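Local coordinates for ABC-type transport system, molybdenum-specific extracellular solute-binding protein (Clostridium difficile, PDB 4KD5) that probably binds molybdate or tungstate outside the cell and delivers it to an ABC transporter for uptake, at residues A[105-110]-A[139-143]. Coordinates in Å, arbitrary orientation, origin at the centre of the assembly. Residue numbers count along the deposited sequence, not the author numbering.
With SBT (2-butanol), chain I.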
loop_
_atom_site.group_PDB
_atom_site.type_symbol
_atom_site.label_atom_id
_atom_site.label_comp_id
_atom_site.label_asym_id
_atom_site.label_seq_id
_atom_site.Cartn_x
_atom_site.Cartn_y
_atom_site.Cartn_z
ATOM N N LEU A 105 -37.687 5.726 -36.393
ATOM C CA LEU A 105 -36.770 5.153 -37.378
ATOM C C LEU A 105 -37.539 4.498 -38.524
ATOM O O LEU A 105 -37.100 4.511 -39.672
ATOM C CB LEU A 105 -35.843 4.118 -36.734
ATOM C CG LEU A 105 -34.798 4.550 -35.711
ATOM C CD1 LEU A 105 -33.954 3.361 -35.281
ATOM C CD2 LEU A 105 -33.911 5.621 -36.295
ATOM N N THR A 106 -38.697 3.930 -38.201
ATOM C CA THR A 106 -39.494 3.177 -39.167
ATOM C C THR A 106 -40.394 4.083 -40.011
ATOM O O THR A 106 -40.840 3.700 -41.092
ATOM C CB THR A 106 -40.354 2.126 -38.460
ATOM O OG1 THR A 106 -39.706 1.711 -37.252
ATOM C CG2 THR A 106 -40.568 0.923 -39.353
ATOM N N THR A 107 -40.658 5.285 -39.505
ATOM C CA THR A 107 -41.543 6.239 -40.171
ATOM C C THR A 107 -40.854 6.942 -41.337
ATOM O O THR A 107 -39.657 6.773 -41.553
ATOM C CB THR A 107 -42.067 7.302 -39.183
ATOM O OG1 THR A 107 -41.084 8.330 -39.013
ATOM C CG2 THR A 107 -42.370 6.672 -37.838
ATOM N N ASP A 108 -41.620 7.741 -42.073
ATOM C CA ASP A 108 -41.089 8.510 -43.194
ATOM C C ASP A 108 -40.404 9.790 -42.725
ATOM O O ASP A 108 -39.826 10.520 -43.529
ATOM C CB ASP A 108 -42.206 8.863 -44.178
ATOM C CG ASP A 108 -42.119 8.075 -45.473
ATOM O OD1 ASP A 108 -41.492 8.571 -46.435
ATOM O OD2 ASP A 108 -42.686 6.964 -45.536
ATOM N N LYS A 109 -40.472 10.059 -41.425
ATOM C CA LYS A 109 -39.862 11.258 -40.860
ATOM C C LYS A 109 -38.343 11.245 -40.997
ATOM O O LYS A 109 -37.722 12.289 -41.209
ATOM C CB LYS A 109 -40.275 11.431 -39.396
ATOM C CG LYS A 109 -41.777 11.566 -39.221
ATOM C CD LYS A 109 -42.164 12.014 -37.819
ATOM C CE LYS A 109 -43.525 12.714 -37.838
ATOM N NZ LYS A 109 -44.344 12.466 -36.613
ATOM N N VAL A 110 -37.750 10.061 -40.880
ATOM C CA VAL A 110 -36.317 9.917 -41.109
ATOM C C VAL A 110 -36.045 9.198 -42.431
ATOM O O VAL A 110 -36.703 8.216 -42.772
ATOM C CB VAL A 110 -35.583 9.247 -39.907
ATOM C CG1 VAL A 110 -36.178 9.727 -38.592
ATOM C CG2 VAL A 110 -35.626 7.731 -39.995
ATOM N N LYS A 139 -35.213 -3.833 -42.725
ATOM C CA LYS A 139 -36.154 -2.764 -43.069
ATOM C C LYS A 139 -35.470 -1.421 -43.324
ATOM O O LYS A 139 -35.934 -0.621 -44.129
ATOM C CB LYS A 139 -37.205 -2.595 -41.962
ATOM C CG LYS A 139 -38.065 -3.827 -41.704
ATOM C CD LYS A 139 -39.049 -3.623 -40.544
ATOM C CE LYS A 139 -40.269 -2.796 -40.950
ATOM N NZ LYS A 139 -41.445 -3.054 -40.059
ATOM N N LEU A 140 -34.355 -1.193 -42.637
ATOM C CA LEU A 140 -33.690 0.110 -42.618
ATOM C C LEU A 140 -32.529 0.219 -43.605
ATOM O O LEU A 140 -31.879 1.258 -43.686
ATOM C CB LEU A 140 -33.190 0.419 -41.200
ATOM C CG LEU A 140 -34.084 1.201 -40.236
ATOM C CD1 LEU A 140 -35.548 1.001 -40.550
ATOM C CD2 LEU A 140 -33.798 0.812 -38.795
ATOM N N LYS A 141 -32.281 -0.852 -44.353
ATOM C CA LYS A 141 -31.135 -0.927 -45.260
ATOM C C LYS A 141 -31.113 0.210 -46.283
ATOM O O LYS A 141 -30.044 0.680 -46.683
ATOM C CB LYS A 141 -31.107 -2.295 -45.960
ATOM C CG LYS A 141 -29.816 -2.608 -46.705
ATOM C CD LYS A 141 -29.742 -4.083 -47.082
ATOM C CE LYS A 141 -28.850 -4.304 -48.296
ATOM N NZ LYS A 141 -27.763 -5.289 -48.051
ATOM N N ASP A 142 -32.296 0.667 -46.682
ATOM C CA ASP A 142 -32.419 1.767 -47.637
ATOM C C ASP A 142 -32.134 3.131 -47.006
ATOM O O ASP A 142 -31.967 4.123 -47.717
ATOM C CB ASP A 142 -33.812 1.764 -48.275
ATOM C CG ASP A 142 -34.921 1.603 -47.253
ATOM O OD1 ASP A 142 -35.015 0.514 -46.651
ATOM O OD2 ASP A 142 -35.712 2.550 -47.066
ATOM N N LYS A 143 -32.064 3.175 -45.677
ATOM C CA LYS A 143 -31.830 4.423 -44.955
ATOM C C LYS A 143 -30.407 4.526 -44.421
ATOM O O LYS A 143 -29.904 5.617 -44.172
ATOM C CB LYS A 143 -32.817 4.554 -43.792
ATOM C CG LYS A 143 -34.278 4.355 -44.167
ATOM C CD LYS A 143 -35.172 5.290 -43.352
ATOM C CE LYS A 143 -36.604 4.769 -43.270
ATOM N NZ LYS A 143 -37.514 5.718 -42.561
HETATM C C1 SBT I . -45.176 5.113 -42.036
HETATM C C2 SBT I . -45.564 6.574 -42.217
HETATM C C3 SBT I . -45.363 7.363 -40.931
HETATM C C4 SBT I . -46.183 6.775 -39.805
HETATM O OH SBT I . -44.767 7.150 -43.252
#
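A single lysine plugs the open side of a loop. Residues 105-110 curl round so that the carbonyl oxygens of Leu105, Thr107 and Val110 converge, and the side chain of Lys143 reaches into the curve and brings its ammonium group among them. Lys143 NZ donates hydrogen bonds to Val110 O at 2.6 Å and to Leu105 O at 3.2 Å, so one charged group links the two ends of segment 105-110; Thr107 O also lies 2.6 Å from Lys143 NZ. No carboxylate takes part across the contact: the positive charge is met by backbone oxygens. The loop also braces itself. Thr107 OG1 accepts from Lys109 N at 3.0 Å, forming an ST turn, and is hydrogen-bonded to Asp104 O as well. Asp108 faces away from this contact; weak hydrogen bonds run from Asp108 N to the 2-butanol OH (3.4 Å) and from that OH to Asp108 OD2 (3.1 Å). In the other segment, Lys143 N bonds to Leu140 O at 2.8 Å, closing a tight turn. Apolar packing flanks the polar centre: Leu105 CD1 lies 4.3 Å from Leu140 CD2, and both leucines rest on Ile113, while Leu105 and Val110 pack on Val164 of strand 164-168. At the exposed margin, Thr106 CG2 meets Lys139 CE at 4.1 Å. The segments precede the neighbouring parallel strands 113-116 and 144-147, which helix 122-133 connects in a beta-alpha-beta crossover. The lysine-to-carbonyl hydrogen bonds join two loops at the edge of one lobe of this periplasmic-binding-protein fold, away from the predicted molybdate site.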